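Local coordinates for protein acyl-coenzyme A oxidase 1 (PDB 5Y9D) that oxidises 2,3-saturated acyl-CoAs to (2E)-enoyl-CoAs with FAD as cofactor, passing the electrons to oxygen to give hydrogen peroxide in peroxisomal beta-oxidation, at residues A[99-102]-A[103-107]; A[537-540]-A[541-545]. One frame throughout, in Å; residues are numbered along the deposited sequence.

Contact 1. Residues A[99-102]-A[103-107]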
loop_
_atom_site.group_PDB
_atom_site.type_symbol
_atom_site.label_atom_id
_atom_site.label_comp_id
_atom_site.label_asym_id
_atom_site.label_seq_id
_atom_site.Cartn_x
_atom_site.Cartn_y
_atom_site.Cartn_z
ATOM N N SER A 99 9.302 11.707 -28.447
ATOM C CA SER A 99 9.713 10.850 -29.550
ATOM C C SER A 99 10.985 11.258 -30.339
ATOM O O SER A 99 11.680 10.403 -30.848
ATOM C CB SER A 99 8.527 10.597 -30.491
ATOM O OG SER A 99 8.291 11.760 -31.224
ATOM N N PRO A 100 11.321 12.549 -30.426
ATOM C CA PRO A 100 12.616 12.842 -31.060
ATOM C C PRO A 100 13.822 12.160 -30.399
ATOM O O PRO A 100 14.805 11.792 -31.075
ATOM C CB PRO A 100 12.753 14.345 -30.893
ATOM C CG PRO A 100 11.361 14.846 -30.655
ATOM C CD PRO A 100 10.691 13.763 -29.879
ATOM N N TYR A 101 13.758 11.985 -29.093
ATOM C CA TYR A 101 14.860 11.350 -28.357
ATOM C C TYR A 101 15.067 9.839 -28.652
ATOM O O TYR A 101 16.099 9.269 -28.315
ATOM C CB TYR A 101 14.689 11.594 -26.832
ATOM C CG TYR A 101 14.723 13.062 -26.410
ATOM C CD1 TYR A 101 15.829 13.863 -26.681
ATOM C CD2 TYR A 101 13.648 13.644 -25.714
ATOM C CE1 TYR A 101 15.872 15.209 -26.285
ATOM C CE2 TYR A 101 13.679 14.975 -25.317
ATOM C CZ TYR A 101 14.797 15.759 -25.602
ATOM O OH TYR A 101 14.839 17.077 -25.209
ATOM N N LEU A 102 14.102 9.194 -29.297
ATOM C CA LEU A 102 14.235 7.780 -29.666
ATOM C C LEU A 102 15.265 7.587 -30.793
ATOM O O LEU A 102 15.766 6.477 -31.013
ATOM C CB LEU A 102 12.893 7.220 -30.126
ATOM C CG LEU A 102 11.735 7.407 -29.144
ATOM C CD1 LEU A 102 10.408 7.288 -29.866
ATOM C CD2 LEU A 102 11.831 6.413 -27.994
ATOM N N VAL A 103 15.546 8.653 -31.530
ATOM C CA VAL A 103 16.456 8.573 -32.650
ATOM C C VAL A 103 17.867 8.922 -32.241
ATOM O O VAL A 103 18.798 8.489 -32.892
ATOM C CB VAL A 103 16.023 9.518 -33.797
ATOM C CG1 VAL A 103 17.085 9.582 -34.891
ATOM C CG2 VAL A 103 14.705 9.035 -34.384
ATOM N N THR A 104 18.041 9.722 -31.194
ATOM C CA THR A 104 19.372 10.181 -30.856
ATOM C C THR A 104 19.935 9.494 -29.632
ATOM O O THR A 104 21.146 9.380 -29.513
ATOM C CB THR A 104 19.432 11.716 -30.697
ATOM O OG1 THR A 104 18.536 12.162 -29.668
ATOM C CG2 THR A 104 19.068 12.381 -32.023
ATOM N N ASP A 105 19.067 9.027 -28.741
ATOM C CA ASP A 105 19.505 8.518 -27.455
ATOM C C ASP A 105 20.344 7.242 -27.608
ATOM O O ASP A 105 20.011 6.335 -28.374
ATOM C CB ASP A 105 18.300 8.240 -26.496
ATOM C CG ASP A 105 17.774 9.516 -25.754
ATOM O OD1 ASP A 105 18.360 10.620 -25.869
ATOM O OD2 ASP A 105 16.759 9.408 -25.031
ATOM N N THR A 106 21.424 7.181 -26.836
ATOM C CA THR A 106 22.103 5.930 -26.532
ATOM C C THR A 106 21.245 5.092 -25.586
ATOM O O THR A 106 20.247 5.573 -25.063
ATOM C CB THR A 106 23.441 6.203 -25.818
ATOM O OG1 THR A 106 23.204 6.910 -24.577
ATOM C CG2 THR A 106 24.363 7.004 -26.728
ATOM N N GLU A 107 21.667 3.855 -25.338
ATOM C CA GLU A 107 20.993 2.969 -24.375
ATOM C C GLU A 107 20.921 3.603 -22.973
ATOM O O GLU A 107 19.861 3.622 -22.330
ATOM C CB GLU A 107 21.705 1.612 -24.294
ATOM C CG GLU A 107 20.800 0.425 -24.606
ATOM C CD GLU A 107 20.526 0.270 -26.093
ATOM O OE1 GLU A 107 19.744 -0.629 -26.481
ATOM O OE2 GLU A 107 21.094 1.049 -26.888
#
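V103 and D105 reach back to P100 and Y101 in a short, weakly bonded helical turn in the N-terminal helical region of the acyl-CoA oxidase. S99 starts it: its carbonyl O takes the amide of L102, a three-residue step, while its OG bonds to A96 O. At P100 the same spacing recurs, V103 N donating to P100 O over 3.3 Å; the donor stands 51° out of the carbonyl plane, evidence of a tight, imperfect turn. Y101 switches to four-residue spacing, for D105 N meets Y101 O at 3.0 Å. The Y101 side chain also touches D105, but through CB, 3.5 Å from D105 OD2, rather than through the ring: with CG anti to its carbonyl carbon (chi1 -62°), the ring leads away from 103-107. Ring and carboxylate slant across each other, their planes 11° apart, with D105 OD1 neither over the face nor at the edge. T104 OG1 comes to the ring edge, near its plane. R113, from helix 107-118, ties the pair together: its NE forms a salt bridge with D105 OD2, and it makes a cation-pi contact with Y101. An alanine in place of D105 would probably leave R113 without this carboxylate mate and Y101 CB without its OD2 contact. The L102 side chain starts off away from 103-107, though its CB is 3.3 Å from V103 N, and V103 CG2 rests 3.9 Å from L102 C.

Contact 2. Residues A[537-540]-A[541-545]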
loop_
_atom_site.group_PDB
_atom_site.type_symbol
_atom_site.label_atom_id
_atom_site.label_comp_id
_atom_site.label_asym_id
_atom_site.label_seq_id
_atom_site.Cartn_x
_atom_site.Cartn_y
_atom_site.Cartn_z
ATOM N N THR A 537 18.682 -25.343 2.289
ATOM C CA THR A 537 17.670 -25.525 1.273
ATOM C C THR A 537 18.223 -26.449 0.224
ATOM O O THR A 537 17.535 -27.359 -0.207
ATOM C CB THR A 537 17.232 -24.192 0.623
ATOM O OG1 THR A 537 16.658 -23.334 1.620
ATOM C CG2 THR A 537 16.193 -24.447 -0.473
ATOM N N THR A 538 19.476 -26.263 -0.160
ATOM C CA THR A 538 20.097 -27.213 -1.091
ATOM C C THR A 538 20.163 -28.649 -0.540
ATOM O O THR A 538 20.054 -29.633 -1.295
ATOM C CB THR A 538 21.492 -26.767 -1.481
ATOM O OG1 THR A 538 21.416 -25.434 -2.019
ATOM C CG2 THR A 538 22.061 -27.708 -2.508
ATOM N N ASP A 539 20.320 -28.758 0.775
ATOM C CA ASP A 539 20.242 -30.048 1.443
ATOM C C ASP A 539 18.878 -30.722 1.283
ATOM O O ASP A 539 18.824 -31.869 0.859
ATOM C CB ASP A 539 20.593 -29.921 2.935
ATOM C CG ASP A 539 21.186 -31.190 3.499
ATOM O OD1 ASP A 539 22.295 -31.567 3.055
ATOM O OD2 ASP A 539 20.543 -31.803 4.378
ATOM N N LYS A 540 17.790 -30.027 1.632
ATOM C CA LYS A 540 16.455 -30.607 1.500
ATOM C C LYS A 540 16.188 -31.018 0.059
ATOM O O LYS A 540 15.541 -32.032 -0.194
ATOM C CB LYS A 540 15.364 -29.647 1.965
ATOM C CG LYS A 540 15.346 -29.344 3.461
ATOM C CD LYS A 540 14.720 -30.465 4.287
ATOM C CE LYS A 540 13.995 -29.921 5.519
ATOM N NZ LYS A 540 13.230 -30.990 6.227
ATOM N N TYR A 541 16.690 -30.242 -0.887
ATOM C CA TYR A 541 16.425 -30.490 -2.307
ATOM C C TYR A 541 17.024 -31.803 -2.721
ATOM O O TYR A 541 16.353 -32.611 -3.328
ATOM C CB TYR A 541 16.952 -29.338 -3.179
ATOM C CG TYR A 541 16.962 -29.577 -4.678
ATOM C CD1 TYR A 541 15.833 -29.336 -5.471
ATOM C CD2 TYR A 541 18.116 -29.996 -5.313
ATOM C CE1 TYR A 541 15.864 -29.536 -6.855
ATOM C CE2 TYR A 541 18.154 -30.185 -6.684
ATOM C CZ TYR A 541 17.035 -29.966 -7.440
ATOM O OH TYR A 541 17.144 -30.181 -8.781
ATOM N N GLN A 542 18.285 -32.015 -2.370
ATOM C CA GLN A 542 18.985 -33.283 -2.651
ATOM C C GLN A 542 18.187 -34.510 -2.165
ATOM O O GLN A 542 17.958 -35.448 -2.933
ATOM C CB GLN A 542 20.344 -33.265 -1.980
ATOM C CG GLN A 542 21.312 -32.252 -2.558
ATOM C CD GLN A 542 22.403 -31.876 -1.576
ATOM O OE1 GLN A 542 22.136 -31.481 -0.437
ATOM N NE2 GLN A 542 23.643 -31.995 -2.015
ATOM N N GLU A 543 17.756 -34.468 -0.899
ATOM C CA GLU A 543 16.883 -35.492 -0.314
ATOM C C GLU A 543 15.607 -35.674 -1.128
ATOM O O GLU A 543 15.137 -36.786 -1.290
ATOM C CB GLU A 543 16.453 -35.129 1.113
ATOM C CG GLU A 543 17.550 -34.984 2.158
ATOM C CD GLU A 543 17.196 -33.905 3.188
ATOM O OE1 GLU A 543 16.152 -34.049 3.876
ATOM O OE2 GLU A 543 17.945 -32.897 3.294
ATOM N N LEU A 544 15.034 -34.577 -1.612
ATOM C CA LEU A 544 13.773 -34.646 -2.347
ATOM C C LEU A 544 13.924 -35.223 -3.742
ATOM O O LEU A 544 13.099 -36.023 -4.161
ATOM C CB LEU A 544 13.103 -33.283 -2.405
ATOM C CG LEU A 544 12.488 -32.901 -1.062
ATOM C CD1 LEU A 544 12.161 -31.411 -0.991
ATOM C CD2 LEU A 544 11.249 -33.737 -0.772
ATOM N N VAL A 545 14.992 -34.869 -4.444
ATOM C CA VAL A 545 15.196 -35.355 -5.813
ATOM C C VAL A 545 15.366 -36.887 -5.889
ATOM O O VAL A 545 15.441 -37.461 -6.978
ATOM C CB VAL A 545 16.373 -34.601 -6.491
ATOM C CG1 VAL A 545 16.795 -35.223 -7.825
ATOM C CG2 VAL A 545 15.974 -33.153 -6.733
#
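D539 and E543 bring their carboxylates together one turn apart on helix 519-544, on its exposed side. D539 OD2 lies 3.0 Å from E543 OE2, a close approach of like charges, and the two planes are turned 61° against each other. The bend at chi2 of E543 places its OE2 beside the backbone of the preceding turn, 2.8 Å from D539 O. K540 crosses E543 obliquely: its CD is 3.9 Å from E543 OE1, but NZ stays 4.8 Å from that oxygen, too far for a salt bridge. Q542 lies back along the preceding turn, CG 3.2 Å from T538 O, and its amide slants across the D539 carboxylate with the planes 75° apart. Y541 leaves on a different face, CG anti to its backbone N (chi1 170°), with T538 O near the plane at the ring edge and F554 stacked on the ring. T538 packs against helix 467-486. Four i to i+4 bonds cross from 537-540 to 541-545, that of E543 N to D539 O being weak. V545 CG2 sits 3.4 Å above one face of the Y541 ring, offset toward its rim.

In the fold
Contacts 1 and 2 are separate local arrangements on opposite sides of the chain's centre: their centres lie 49 Å apart, and their nearest atoms about 34 Å apart. They follow in series along the chain, 99-107 in the N-terminal oxidase region and 537-545 in the C-terminal helical region. The centre of contact 1 lies 22 Å, and that of contact 2 32 Å, from the centre of the chain. Assembly also separates them, because S99 packs on F694 of the second subunit, whereas no other protein chain touches 537-545. Each is local packing, one in a short helical turn and one in a long helix, and both lie away from the FAD pocket and from E464, the probable proton acceptor.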